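Local coordinates for oxidoreductase, NAD-binding/iron-sulfur cluster-binding protein (Nitratireductor pacificus pht-3B, PDB 6ZXU) that acts as a catabolic reductive dehalogenase that binds cobalamin and two [4Fe-4S] clusters, at residues 85-89 and 195-201; 178-182 and 346-350; 204-210 and 234-238. The contacts are given in a common frame with arbitrary orientation. Residue numbers count along the deposited sequence, not the author numbering.

How the contacts relate
Contacts 1 and 3 involve strands of the antiparallel sheet 121-126, 142-149, 232-239 and 194-198; contact 2 reaches it through helix 168-190. Contact 1 is partly buried, at an outermost strand, 194-198, and mixes a backbone hydrogen bond with charge and water. Contacts 2 and 3 are buried and mainly apolar: helix against helix, then helix against strand. Strands 194-198 and 232-239, of contacts 1 and 3, are neighbours, with His197 N to Val236 O (2.8 Å) a probable hydrogen bond. Contacts 1 and 2 meet where Phe87 CD1 is 3.6 Å from Pro349 CB. Helix 168-190 touches Val237 and helix 206-212 touches Val236, so these helices pack on opposite faces.

Contact 1. Residues 85-89 and 195-201; sequences TRFLD and RGHFSGD
Residues 85-88 form a type I turn (Leu88 N to Thr85 O, 3.2 Å) that docks on edge strand 194-198 of an antiparallel sheet through one hydrogen bond: Gly196 N donates to Leu88 O at 2.9 Å and 166°, with the Leu88 and Gly196 CA atoms 4.5 Å apart. A second type I turn, 198-201, folds Asp201 back beside Thr85. Leu88 (mt) lies over the strand, CD1 4.0 Å from both Phe198 CD1 and Asp201 CB. Gly196 is the side-chain-free contact point: an ideal CB there would be 2.9 Å from Leu88 CD2. Thr85 OG1, bonded to Ala81 O, reaches the Phe198 ring edge (CE1, 3.4 Å). Arg195 (chi1 t, chi2 p) bends back over its own segment, where NH2 forms a salt bridge with Asp201 OD1 (2.8 Å). Asp89 OD2, 4.1 Å from Arg195 NE, is linked to it by water 2 (2.7 and 2.8 Å). Gly196 N is thus satisfied on the strand's outer edge by Leu88 O, which also accepts from Arg188, while Asp89 and Arg195 pair through water.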
loop_
_atom_site.group_PDB
_atom_site.type_symbol
_atom_site.label_atom_id
_atom_site.label_comp_id
_atom_site.label_asym_id
_atom_site.label_seq_id
_atom_site.Cartn_x
_atom_site.Cartn_y
_atom_site.Cartn_z
ATOM N N THR A 85 13.188 14.853 3.921
ATOM C CA THR A 85 14.411 15.555 3.585
ATOM C C THR A 85 15.716 15.030 4.188
ATOM O O THR A 85 16.745 14.979 3.517
ATOM C CB THR A 85 14.275 17.029 3.951
ATOM O OG1 THR A 85 13.161 17.589 3.243
ATOM C CG2 THR A 85 15.520 17.766 3.635
ATOM N N ARG A 86 15.659 14.511 5.411
ATOM C CA ARG A 86 16.825 13.903 6.074
ATOM C C ARG A 86 17.342 12.699 5.329
ATOM O O ARG A 86 18.457 12.252 5.560
ATOM C CB ARG A 86 16.451 13.485 7.531
ATOM C CG ARG A 86 15.745 14.661 8.229
ATOM C CD ARG A 86 15.666 14.665 9.734
ATOM N NE ARG A 86 15.281 13.399 10.348
ATOM C CZ ARG A 86 16.114 12.522 10.920
ATOM N NH1 ARG A 86 15.610 11.415 11.494
ATOM N NH2 ARG A 86 17.441 12.730 10.916
ATOM N N PHE A 87 16.559 12.133 4.430
ATOM C CA PHE A 87 17.005 10.906 3.777
ATOM C C PHE A 87 17.246 11.075 2.236
ATOM O O PHE A 87 17.383 10.065 1.510
ATOM C CB PHE A 87 15.977 9.770 4.045
ATOM C CG PHE A 87 15.606 9.643 5.507
ATOM C CD1 PHE A 87 16.576 9.235 6.420
ATOM C CD2 PHE A 87 14.377 10.022 5.967
ATOM C CE1 PHE A 87 16.318 9.216 7.775
ATOM C CE2 PHE A 87 14.102 9.952 7.310
ATOM C CZ PHE A 87 15.060 9.549 8.210
ATOM N N LEU A 88 17.305 12.313 1.777
ATOM C CA LEU A 88 17.658 12.626 0.390
ATOM C C LEU A 88 19.126 12.348 0.115
ATOM O O LEU A 88 19.536 12.084 -1.027
ATOM C CB LEU A 88 17.346 14.067 0.089
ATOM C CG LEU A 88 15.933 14.476 0.176
ATOM C CD1 LEU A 88 15.786 15.977 0.019
ATOM C CD2 LEU A 88 15.018 13.796 -0.835
ATOM N N ASP A 89 19.943 12.293 1.161
ATOM C CA ASP A 89 21.291 11.710 1.006
ATOM C C ASP A 89 21.591 10.786 2.169
ATOM O O ASP A 89 20.844 10.717 3.127
ATOM C CB ASP A 89 22.341 12.796 1.004
ATOM C CG ASP A 89 23.592 12.445 0.068
ATOM O OD1 ASP A 89 23.877 11.204 -0.221
ATOM O OD2 ASP A 89 24.273 13.472 -0.343
ATOM N N ARG A 195 21.586 11.505 -4.899
ATOM C CA ARG A 195 21.036 12.516 -4.038
ATOM C C ARG A 195 19.645 12.896 -4.560
ATOM O O ARG A 195 19.443 13.063 -5.782
ATOM C CB ARG A 195 21.942 13.731 -4.060
ATOM C CG ARG A 195 21.408 15.028 -3.487
ATOM C CD ARG A 195 21.181 14.958 -2.030
ATOM N NE ARG A 195 21.350 16.233 -1.321
ATOM C CZ ARG A 195 20.489 17.228 -1.203
ATOM N NH1 ARG A 195 19.289 17.258 -1.770
ATOM N NH2 ARG A 195 20.856 18.289 -0.452
ATOM N N GLY A 196 18.657 13.010 -3.653
ATOM C CA GLY A 196 17.317 13.394 -3.995
ATOM C C GLY A 196 17.131 14.872 -3.822
ATOM O O GLY A 196 17.821 15.513 -3.019
ATOM N N HIS A 197 16.227 15.410 -4.594
ATOM C CA HIS A 197 15.946 16.824 -4.599
ATOM C C HIS A 197 14.488 17.068 -4.744
ATOM O O HIS A 197 13.797 16.355 -5.515
ATOM C CB HIS A 197 16.701 17.544 -5.790
ATOM C CG HIS A 197 18.132 17.173 -5.950
ATOM N ND1 HIS A 197 19.184 17.981 -5.563
ATOM C CD2 HIS A 197 18.700 16.059 -6.457
ATOM C CE1 HIS A 197 20.324 17.393 -5.843
ATOM N NE2 HIS A 197 20.063 16.231 -6.400
ATOM N N PHE A 198 13.972 18.102 -4.097
ATOM C CA PHE A 198 12.626 18.549 -4.355
ATOM C C PHE A 198 12.589 19.991 -3.916
ATOM O O PHE A 198 13.612 20.541 -3.511
ATOM C CB PHE A 198 11.581 17.688 -3.628
ATOM C CG PHE A 198 11.436 17.998 -2.158
ATOM C CD1 PHE A 198 12.452 17.686 -1.316
ATOM C CD2 PHE A 198 10.300 18.609 -1.659
ATOM C CE1 PHE A 198 12.344 18.004 0.017
ATOM C CE2 PHE A 198 10.160 18.879 -0.325
ATOM C CZ PHE A 198 11.225 18.637 0.504
ATOM N N SER A 199 11.462 20.629 -4.096
ATOM C CA SER A 199 11.401 22.078 -3.852
ATOM C C SER A 199 11.990 22.523 -2.480
ATOM O O SER A 199 12.644 23.517 -2.380
ATOM C CB SER A 199 9.977 22.516 -3.952
ATOM O OG SER A 199 9.942 23.880 -3.643
ATOM N N GLY A 200 11.663 21.776 -1.427
ATOM C CA GLY A 200 12.130 22.019 -0.104
ATOM C C GLY A 200 13.620 21.844 0.156
ATOM O O GLY A 200 14.121 22.417 1.125
ATOM N N ASP A 201 14.345 21.143 -0.727
ATOM C CA ASP A 201 15.768 20.943 -0.609
ATOM C C ASP A 201 16.277 20.448 -1.938
ATOM O O ASP A 201 16.215 19.242 -2.240
ATOM C CB ASP A 201 16.079 19.910 0.490
ATOM C CG ASP A 201 17.600 19.777 0.811
ATOM O OD1 ASP A 201 18.407 19.569 -0.102
ATOM O OD2 ASP A 201 17.996 19.876 2.009
HETATM O O HOH W 1 19.227 17.160 3.464
HETATM O O HOH W 2 23.739 16.068 0.147
#

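Contact 2. Residues 178-182 and 346-350; sequences EIAAI and GMQPL
Ile182 and Leu350 bury 78 and 70 Å² here, more than any other residue of the contact, and Gly346 follows with 34 Å². They lie on helical segments 178-182 and 346-350, whose axes approach to 9.1 Å with 129° between their N-to-C directions. The closest backbone point is Ile182 CA to Gly346 CA, 4.6 Å; Glu178 CA and Leu350 CA are 7.9 Å apart, so the helices diverge. This is glycine-mediated close helix packing, since an ideal CB on Gly346 would be 2.6 Å from Ile182 O. Ile182 (mt) spreads over its neighbours, CG2 3.7 Å from Met347 CG and CG1 3.9 Å from Leu350 CD2. Leu350 (chi1 m, chi2 p) points toward helix 178-182, with CD1 4.1 Å from Ala181 CB and CD2 3.8 Å from Glu178 CG. No direct hydrogen bond crosses; water 3 donates to Ala181 O (2.9 Å) and Gly346 O (2.7 Å). Helix 342-354 is kinked where the N atoms of Pro349 and Leu350 lack a bond to the turn before. The Met347 side chain is about 13 Å from the bound cobalamin. Ile179 rests on strand 142-149 and Arg455 salt-bridges Glu178, so helix 168-190 lies between the sheet and helix 342-354, with helix 445-469 alongside both.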
loop_
_atom_site.group_PDB
_atom_site.type_symbol
_atom_site.label_atom_id
_atom_site.label_comp_id
_atom_site.label_asym_id
_atom_site.label_seq_id
_atom_site.Cartn_x
_atom_site.Cartn_y
_atom_site.Cartn_z
ATOM N N GLU A 178 9.320 12.166 -0.464
ATOM C CA GLU A 178 9.227 10.763 -0.124
ATOM C C GLU A 178 9.781 9.873 -1.222
ATOM O O GLU A 178 10.650 9.013 -0.980
ATOM C CB GLU A 178 7.745 10.415 0.053
ATOM C CG GLU A 178 7.470 8.965 0.428
ATOM C CD GLU A 178 6.201 8.409 -0.272
ATOM O OE1 GLU A 178 5.049 8.821 0.060
ATOM O OE2 GLU A 178 6.326 7.542 -1.199
ATOM N N ILE A 179 9.273 10.028 -2.438
ATOM C CA ILE A 179 9.730 9.240 -3.584
ATOM C C ILE A 179 11.219 9.476 -3.857
ATOM O O ILE A 179 11.981 8.546 -4.041
ATOM C CB ILE A 179 8.884 9.548 -4.857
ATOM C CG1 ILE A 179 7.439 9.158 -4.584
ATOM C CG2 ILE A 179 9.487 8.853 -6.062
ATOM C CD1 ILE A 179 6.488 9.518 -5.693
ATOM N N ALA A 180 11.663 10.731 -3.831
ATOM C CA ALA A 180 13.113 11.033 -4.076
ATOM C C ALA A 180 14.046 10.411 -3.052
ATOM O O ALA A 180 15.123 9.951 -3.392
ATOM C CB ALA A 180 13.321 12.541 -4.121
ATOM N N ALA A 181 13.622 10.384 -1.780
ATOM C CA ALA A 181 14.378 9.769 -0.689
ATOM C C ALA A 181 14.464 8.281 -0.853
ATOM O O ALA A 181 15.549 7.715 -0.692
ATOM C CB ALA A 181 13.738 10.084 0.660
ATOM N N ILE A 182 13.379 7.647 -1.313
ATOM C CA ILE A 182 13.372 6.200 -1.449
ATOM C C ILE A 182 14.250 5.806 -2.639
ATOM O O ILE A 182 15.038 4.887 -2.547
ATOM C CB ILE A 182 11.934 5.672 -1.591
ATOM C CG1 ILE A 182 11.185 5.844 -0.297
ATOM C CG2 ILE A 182 12.007 4.211 -1.961
ATOM C CD1 ILE A 182 9.683 5.651 -0.463
ATOM N N GLY A 346 15.688 1.174 0.863
ATOM C CA GLY A 346 15.471 2.639 0.626
ATOM C C GLY A 346 14.308 3.155 1.391
ATOM O O GLY A 346 14.235 4.345 1.702
ATOM N N MET A 347 13.307 2.300 1.656
ATOM C CA MET A 347 12.108 2.745 2.415
ATOM C C MET A 347 12.306 2.718 3.924
ATOM O O MET A 347 11.651 3.472 4.627
ATOM C CB MET A 347 10.920 1.864 2.059
ATOM C CG MET A 347 10.544 1.982 0.600
ATOM S SD MET A 347 9.163 0.864 0.232
ATOM C CE MET A 347 9.604 -0.043 -1.203
ATOM N N GLN A 348 13.173 1.835 4.411
ATOM C CA GLN A 348 13.311 1.598 5.831
ATOM C C GLN A 348 13.482 2.851 6.718
ATOM O O GLN A 348 12.800 2.981 7.728
ATOM C CB GLN A 348 14.398 0.588 6.053
ATOM C CG GLN A 348 14.464 0.220 7.541
ATOM C CD GLN A 348 15.244 -1.060 7.795
ATOM O OE1 GLN A 348 16.394 -1.234 7.336
ATOM N NE2 GLN A 348 14.630 -1.971 8.558
ATOM N N PRO A 349 14.383 3.768 6.352
ATOM C CA PRO A 349 14.563 4.965 7.207
ATOM C C PRO A 349 13.287 5.808 7.343
ATOM O O PRO A 349 13.009 6.331 8.421
ATOM C CB PRO A 349 15.639 5.790 6.456
ATOM C CG PRO A 349 16.360 4.783 5.607
ATOM C CD PRO A 349 15.360 3.733 5.250
ATOM N N LEU A 350 12.504 5.910 6.268
ATOM C CA LEU A 350 11.270 6.676 6.328
ATOM C C LEU A 350 10.269 5.983 7.262
ATOM O O LEU A 350 9.694 6.602 8.149
ATOM C CB LEU A 350 10.641 6.850 4.957
ATOM C CG LEU A 350 11.285 7.829 3.967
ATOM C CD1 LEU A 350 12.623 7.302 3.517
ATOM C CD2 LEU A 350 10.374 8.090 2.725
HETATM O O HOH W 3 16.103 6.316 1.747
#

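Contact 3. Residues 204-210 and 234-238; sequences VDLARLA and LGVVT
The segment 206-210 of helix 206-212 crosses strand segment 234-238 almost at a right angle, with a signed angle of 82° and axes 8.9 Å apart at closest approach; the nearest CA atoms are those of Leu206 and Leu234, at 6.8 Å. Asp205 occupies the N-cap position, its OD1 accepting from Arg208 N at 3.1 Å and 163°, and the first helical turns follow with Leu209 N to Asp205 O (3.1 Å) and Ala210 N to Leu206 O (2.9 Å). Strand alternation sets the shape of the other surface: CA-to-CB bonds of Leu234, Val236 and Thr238 point toward the helical segment. Leu234 (mt) is the chief bump. Its CD1 enters a shallow hollow of the helix, 3.7 Å from Ala210 CB, 4.1 Å from Leu206 CB, 4.1 Å from Ala207 N and 3.6 Å from Leu206 O, where the small alanine side chain admits the methyl. The strand belongs to an antiparallel sheet of order 1-2-4-3, on one face of which the helix lies; the topology is repeated by the sheet of strands 394-399, 422-429, 514-521 and 474-477, consistent with two related halves. Leu206 (mt) returns the fit, its CD2 pressing on Val236 CG2 at 3.5 Å. The other methyl of Val236, CG1, meets Leu209 CD1 at 4.1 Å and Val204 CG2 at 4.5 Å. In the loop before the helix, Val204 CG1 lies 4.1 Å from Thr238 CG2, while Thr238 OG1 bonds to His140 and His197.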
loop_
_atom_site.group_PDB
_atom_site.type_symbol
_atom_site.label_atom_id
_atom_site.label_comp_id
_atom_site.label_asym_id
_atom_site.label_seq_id
_atom_site.Cartn_x
_atom_site.Cartn_y
_atom_site.Cartn_z
ATOM N N VAL A 204 19.824 21.547 -7.577
ATOM C CA VAL A 204 19.757 21.633 -9.033
ATOM C C VAL A 204 18.513 22.372 -9.408
ATOM O O VAL A 204 17.621 22.606 -8.548
ATOM C CB VAL A 204 19.733 20.255 -9.697
ATOM C CG1 VAL A 204 21.006 19.508 -9.440
ATOM C CG2 VAL A 204 18.523 19.438 -9.218
ATOM N N ASP A 205 18.413 22.744 -10.681
ATOM C CA ASP A 205 17.266 23.532 -11.175
ATOM C C ASP A 205 16.192 22.549 -11.650
ATOM O O ASP A 205 16.262 22.031 -12.758
ATOM C CB ASP A 205 17.672 24.460 -12.333
ATOM C CG ASP A 205 16.597 25.464 -12.698
ATOM O OD1 ASP A 205 15.367 25.191 -12.682
ATOM O OD2 ASP A 205 16.986 26.580 -13.072
ATOM N N LEU A 206 15.189 22.345 -10.807
ATOM C CA LEU A 206 14.195 21.330 -11.047
ATOM C C LEU A 206 13.413 21.622 -12.308
ATOM O O LEU A 206 13.196 20.735 -13.091
ATOM C CB LEU A 206 13.213 21.222 -9.842
ATOM C CG LEU A 206 13.763 20.942 -8.446
ATOM C CD1 LEU A 206 12.704 21.167 -7.364
ATOM C CD2 LEU A 206 14.308 19.527 -8.390
ATOM N N ALA A 207 12.928 22.845 -12.492
ATOM C CA ALA A 207 12.132 23.190 -13.652
ATOM C C ALA A 207 12.904 23.001 -14.942
ATOM O O ALA A 207 12.387 22.411 -15.924
ATOM C CB ALA A 207 11.589 24.582 -13.531
ATOM N N ARG A 208 14.190 23.365 -14.936
ATOM C CA ARG A 208 15.001 23.175 -16.111
ATOM C C ARG A 208 15.151 21.680 -16.476
ATOM O O ARG A 208 15.116 21.292 -17.650
ATOM C CB ARG A 208 16.408 23.820 -15.881
ATOM C CG ARG A 208 17.443 23.218 -16.854
ATOM C CD ARG A 208 18.809 23.895 -16.782
ATOM N NE ARG A 208 18.559 25.306 -16.998
ATOM C CZ ARG A 208 19.274 26.274 -16.473
ATOM N NH1 ARG A 208 20.319 25.971 -15.707
ATOM N NH2 ARG A 208 18.942 27.533 -16.739
ATOM N N LEU A 209 15.404 20.865 -15.481
ATOM C CA LEU A 209 15.588 19.460 -15.712
ATOM C C LEU A 209 14.236 18.807 -16.164
ATOM O O LEU A 209 14.255 17.809 -16.905
ATOM C CB LEU A 209 16.100 18.722 -14.465
ATOM C CG LEU A 209 17.531 19.119 -13.983
ATOM C CD1 LEU A 209 17.873 18.422 -12.703
ATOM C CD2 LEU A 209 18.574 18.810 -15.049
ATOM N N ALA A 210 13.119 19.301 -15.661
ATOM C CA ALA A 210 11.826 18.755 -16.111
ATOM C C ALA A 210 11.605 18.964 -17.602
ATOM O O ALA A 210 10.993 18.112 -18.285
ATOM C CB ALA A 210 10.681 19.376 -15.331
ATOM N N LEU A 234 7.613 18.532 -8.632
ATOM C CA LEU A 234 8.755 17.737 -9.112
ATOM C C LEU A 234 9.675 17.201 -8.043
ATOM O O LEU A 234 9.853 17.821 -7.016
ATOM C CB LEU A 234 9.636 18.576 -10.027
ATOM C CG LEU A 234 8.944 19.129 -11.262
ATOM C CD1 LEU A 234 9.810 20.258 -11.865
ATOM C CD2 LEU A 234 8.736 18.001 -12.268
ATOM N N GLY A 235 10.222 16.012 -8.297
ATOM C CA GLY A 235 11.325 15.474 -7.554
ATOM C C GLY A 235 12.379 15.034 -8.575
ATOM O O GLY A 235 12.065 14.734 -9.718
ATOM N N VAL A 236 13.631 14.991 -8.140
ATOM C CA VAL A 236 14.800 14.605 -8.962
ATOM C C VAL A 236 15.722 13.743 -8.123
ATOM O O VAL A 236 15.897 13.946 -6.918
ATOM C CB VAL A 236 15.565 15.833 -9.472
ATOM C CG1 VAL A 236 16.832 15.392 -10.163
ATOM C CG2 VAL A 236 14.684 16.678 -10.384
ATOM N N VAL A 237 16.256 12.723 -8.742
ATOM C CA VAL A 237 17.391 12.019 -8.184
ATOM C C VAL A 237 18.582 12.219 -9.156
ATOM O O VAL A 237 18.523 11.819 -10.328
ATOM C CB VAL A 237 17.106 10.527 -8.024
ATOM C CG1 VAL A 237 18.325 9.805 -7.514
ATOM C CG2 VAL A 237 15.908 10.307 -7.067
ATOM N N THR A 238 19.681 12.822 -8.667
ATOM C CA THR A 238 20.879 12.980 -9.450
ATOM C C THR A 238 21.829 11.879 -9.033
ATOM O O THR A 238 21.890 11.480 -7.853
ATOM C CB THR A 238 21.561 14.343 -9.258
ATOM O OG1 THR A 238 21.878 14.521 -7.860
ATOM C CG2 THR A 238 20.667 15.448 -9.736
#